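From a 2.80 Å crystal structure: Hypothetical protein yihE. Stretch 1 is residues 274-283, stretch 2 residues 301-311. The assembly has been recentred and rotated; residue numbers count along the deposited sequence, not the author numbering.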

# COMPACT_ATOMS: atom_id res chain seq x y z
N LEU A 274 -9.68 -1.18 5.68
CA LEU A 274 -9.96 -0.87 7.07
C LEU A 274 -9.72 -2.06 7.96
O LEU A 274 -8.96 -1.97 8.93
N VAL A 275 -10.34 -3.18 7.64
CA VAL A 275 -10.17 -4.36 8.46
C VAL A 275 -8.78 -4.97 8.37
O VAL A 275 -8.27 -5.50 9.36
N TYR A 276 -8.14 -4.90 7.21
CA TYR A 276 -6.80 -5.47 7.10
C TYR A 276 -5.80 -4.67 7.94
O TYR A 276 -4.94 -5.25 8.61
N TYR A 277 -5.92 -3.35 7.89
CA TYR A 277 -5.02 -2.46 8.63
C TYR A 277 -4.96 -2.75 10.13
O TYR A 277 -3.95 -2.46 10.79
N LEU A 278 -6.02 -3.32 10.68
CA LEU A 278 -6.04 -3.62 12.09
C LEU A 278 -5.17 -4.83 12.36
O LEU A 278 -4.46 -4.88 13.36
N ALA A 279 -5.22 -5.82 11.46
CA ALA A 279 -4.41 -7.02 11.63
C ALA A 279 -2.95 -6.66 11.35
O ALA A 279 -2.03 -7.15 12.01
N TRP A 280 -2.76 -5.79 10.37
CA TRP A 280 -1.43 -5.35 9.98
C TRP A 280 -0.71 -4.79 11.19
O TRP A 280 0.40 -5.20 11.48
N LEU A 281 -1.34 -3.86 11.90
CA LEU A 281 -0.75 -3.27 13.10
C LEU A 281 -0.54 -4.34 14.15
O LEU A 281 0.55 -4.49 14.68
N MET A 282 -1.59 -5.08 14.44
CA MET A 282 -1.52 -6.15 15.42
C MET A 282 -0.34 -7.09 15.15
O MET A 282 0.48 -7.31 16.02
N ARG A 283 -0.25 -7.63 13.93
CA ARG A 283 0.82 -8.57 13.60
C ARG A 283 2.23 -8.06 13.82
O ARG A 283 3.14 -8.84 14.11
N ASP A 301 -11.38 3.11 24.09
CA ASP A 301 -11.80 4.20 23.22
C ASP A 301 -11.56 3.82 21.77
O ASP A 301 -12.46 3.90 20.93
N TYR A 302 -10.34 3.40 21.49
CA TYR A 302 -9.96 3.00 20.15
C TYR A 302 -10.78 1.85 19.59
O TYR A 302 -11.22 1.91 18.45
N TRP A 303 -11.01 0.82 20.39
CA TRP A 303 -11.80 -0.32 19.91
C TRP A 303 -13.29 -0.04 19.88
O TRP A 303 -14.05 -0.79 19.29
N LEU A 304 -13.72 1.04 20.52
CA LEU A 304 -15.12 1.40 20.50
C LEU A 304 -15.34 2.19 19.22
O LEU A 304 -16.31 1.95 18.51
N ARG A 305 -14.43 3.12 18.94
CA ARG A 305 -14.51 3.94 17.74
C ARG A 305 -14.44 3.06 16.51
O ARG A 305 -15.14 3.29 15.53
N GLN A 306 -13.57 2.06 16.57
CA GLN A 306 -13.37 1.15 15.45
C GLN A 306 -14.67 0.38 15.22
O GLN A 306 -15.12 0.24 14.09
N THR A 307 -15.27 -0.10 16.31
CA THR A 307 -16.52 -0.85 16.24
C THR A 307 -17.60 -0.01 15.55
O THR A 307 -18.34 -0.49 14.71
N ALA A 308 -17.68 1.25 15.92
CA ALA A 308 -18.66 2.13 15.34
C ALA A 308 -18.31 2.41 13.88
O ALA A 308 -19.20 2.55 13.04
N THR A 309 -17.02 2.51 13.56
CA THR A 309 -16.62 2.76 12.19
C THR A 309 -17.04 1.59 11.31
O THR A 309 -17.52 1.77 10.20
N PHE A 310 -16.84 0.37 11.80
CA PHE A 310 -17.23 -0.78 11.02
C PHE A 310 -18.74 -0.73 10.80
O PHE A 310 -19.21 -0.74 9.66
N ILE A 311 -19.51 -0.65 11.88
CA ILE A 311 -20.96 -0.58 11.77
C ILE A 311 -21.40 0.48 10.76
O ILE A 311 -22.36 0.29 10.01

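The most unusual feature of this contact is how much of it rests on one leucine. The two helices run nearly antiparallel, at 154°, with axes no closer than 11.9 Å, and across so wide a gap the side chain of Leu 278 acts as a knob in a hole formed by Tyr 302, Trp 303, Gln 306 and Phe 310. Leu 278 points toward the partner helix with chi1 at -102°, between wells, and chi2 p. CD2 of Leu 278 lies 3.5 Å from CG of Gln 306, 3.6 Å from CZ3 of Trp 303 and 3.8 Å from CZ of Phe 310, while CD1 of Leu 278 is 3.8 Å from OH of Tyr 302. A branched, apolar side chain suits this place because its two methyls can meet different walls of the pocket.

Large residues make those walls. Trp 303 and Phe 310, both m at chi1, leave their backbone sideways, but their long rings carry the ends nearer the opposing helix. Gln 306 also starts sideways; its CG and its amide end both lie against Leu 278, on CD2 and CD1 respectively. Tyr 302, with chi1 t, points toward the other helix; its OH comes 4.3 Å from CE1 of Tyr 277, at that ring's edge, without a hydrogen bond.

One turn along from the knob in each direction, the packing continues. Met 282 (m, t, p) places SD 4.1 Å from CH2 of Trp 303, an oblique sulfur-aromatic approach that suits a flexible, polarizable side chain. Leu 274 points toward the partner helix, chi1 at -123°, between wells, and chi2 p; its CB is 4.3 Å from CE2 of Phe 310 and its CD2 3.6 Å from CG2 of Thr 309, so an apolar side chain suits this place between phenyl ring and threonine methyl. Thr 309, m at chi1, thus offers its methyl to the interface, while its OG1 donates a weak hydrogen bond to Arg 305 O at 3.2 Å within its own helix. No hydrogen bond links the stretches, so side-chain packing dominates the contact.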

# COMPACT_ATOMS: atom_id res chain seq x y z
CB LEU A 274 -11.41 -0.40 7.21
CG LEU A 274 -11.61 0.98 7.83
CD1 LEU A 274 -10.70 2.00 7.19
CD2 LEU A 274 -13.05 1.36 7.66
CB VAL A 275 -11.25 -5.41 8.12
CG1 VAL A 275 -11.37 -5.53 6.63
CG2 VAL A 275 -10.90 -6.74 8.74
CB TYR A 276 -6.32 -5.50 5.64
CG TYR A 276 -4.91 -6.06 5.49
CD1 TYR A 276 -4.65 -7.42 5.69
CD2 TYR A 276 -3.84 -5.22 5.21
CE1 TYR A 276 -3.35 -7.92 5.62
CE2 TYR A 276 -2.53 -5.71 5.13
CZ TYR A 276 -2.29 -7.06 5.34
OH TYR A 276 -1.00 -7.54 5.28
CB TYR A 277 -5.44 -1.01 8.37
CG TYR A 277 -4.71 0.01 9.21
CD1 TYR A 277 -5.19 0.36 10.47
CD2 TYR A 277 -3.56 0.63 8.75
CE1 TYR A 277 -4.54 1.32 11.25
CE2 TYR A 277 -2.89 1.59 9.52
CZ TYR A 277 -3.39 1.93 10.77
OH TYR A 277 -2.76 2.88 11.54
CB LEU A 278 -7.47 -3.86 12.58
CG LEU A 278 -8.14 -2.72 13.35
CD1 LEU A 278 -8.20 -1.46 12.51
CD2 LEU A 278 -9.53 -3.14 13.75
CB ALA A 279 -4.88 -8.11 10.67
CB TRP A 280 -1.55 -4.27 8.89
CG TRP A 280 -0.26 -3.77 8.39
CD1 TRP A 280 0.55 -4.35 7.47
CD2 TRP A 280 0.38 -2.54 8.77
NE1 TRP A 280 1.66 -3.56 7.24
CE2 TRP A 280 1.57 -2.45 8.02
CE3 TRP A 280 0.06 -1.52 9.66
CZ2 TRP A 280 2.45 -1.35 8.14
CZ3 TRP A 280 0.93 -0.43 9.78
CH2 TRP A 280 2.11 -0.36 9.02
CB LEU A 281 -1.66 -2.20 13.69
CG LEU A 281 -1.74 -0.86 12.98
CD1 LEU A 281 -2.94 -0.10 13.50
CD2 LEU A 281 -0.46 -0.07 13.21
CB MET A 282 -2.84 -6.93 15.44
CG MET A 282 -4.06 -6.08 15.78
SD MET A 282 -5.64 -6.96 15.91
CE MET A 282 -5.57 -7.44 17.59
CB ARG A 283 0.69 -9.06 12.16
CG ARG A 283 -0.41 -10.08 11.93
CD ARG A 283 -0.74 -10.19 10.45
NE ARG A 283 -1.96 -10.96 10.23
CZ ARG A 283 -2.68 -10.93 9.12
NH1 ARG A 283 -3.78 -11.67 9.02
NH2 ARG A 283 -2.32 -10.16 8.10
CB ASP A 301 -11.02 5.49 23.52
CG ASP A 301 -11.39 6.10 24.86
OD1 ASP A 301 -11.13 5.46 25.90
OD2 ASP A 301 -11.94 7.23 24.88
CB TYR A 302 -8.47 2.64 20.14
CG TYR A 302 -7.97 2.21 18.79
CD1 TYR A 302 -7.80 0.87 18.49
CD2 TYR A 302 -7.69 3.15 17.80
CE1 TYR A 302 -7.37 0.46 17.23
CE2 TYR A 302 -7.26 2.76 16.54
CZ TYR A 302 -7.10 1.42 16.26
OH TYR A 302 -6.70 1.02 15.01
CB TRP A 303 -11.51 -1.58 20.72
CG TRP A 303 -10.14 -2.07 20.46
CD1 TRP A 303 -9.02 -1.78 21.17
CD2 TRP A 303 -9.70 -2.81 19.31
NE1 TRP A 303 -7.91 -2.27 20.53
CE2 TRP A 303 -8.30 -2.91 19.39
CE3 TRP A 303 -10.36 -3.38 18.21
CZ2 TRP A 303 -7.54 -3.57 18.42
CZ3 TRP A 303 -9.60 -4.04 17.25
CH2 TRP A 303 -8.21 -4.12 17.36
CB LEU A 304 -15.50 2.26 21.69
CG LEU A 304 -15.50 1.54 23.03
CD1 LEU A 304 -15.98 2.50 24.10
CD2 LEU A 304 -16.39 0.33 22.97
CB ARG A 305 -13.36 4.95 17.67
CG ARG A 305 -13.30 5.96 18.80
CD ARG A 305 -12.51 7.20 18.37
NE ARG A 305 -11.83 7.85 19.49
CZ ARG A 305 -10.76 7.35 20.11
NH1 ARG A 305 -10.21 8.01 21.12
NH2 ARG A 305 -10.24 6.19 19.72
CB GLN A 306 -12.23 0.18 15.77
CG GLN A 306 -11.45 -0.30 14.56
CD GLN A 306 -10.71 0.82 13.88
OE1 GLN A 306 -9.99 1.59 14.52
NE2 GLN A 306 -10.86 0.92 12.56
CB THR A 307 -17.00 -1.23 17.65
OG1 THR A 307 -16.01 -2.06 18.27
CG2 THR A 307 -18.31 -1.98 17.61
CB ALA A 308 -18.71 3.43 16.14
CB THR A 309 -15.10 2.96 12.04
OG1 THR A 309 -14.73 4.27 12.47
CG2 THR A 309 -14.69 2.75 10.57
CB PHE A 310 -16.80 -2.08 11.71
CG PHE A 310 -15.31 -2.34 11.66
CD1 PHE A 310 -14.78 -3.52 12.17
CD2 PHE A 310 -14.44 -1.42 11.06
CE1 PHE A 310 -13.40 -3.78 12.09
CE2 PHE A 310 -13.06 -1.68 10.98
CZ PHE A 310 -12.55 -2.86 11.49
CB ILE A 311 -21.62 -0.28 13.14
CG1 ILE A 311 -21.55 -1.53 14.02
CG2 ILE A 311 -23.07 0.18 12.94
CD1 ILE A 311 -22.29 -1.42 15.31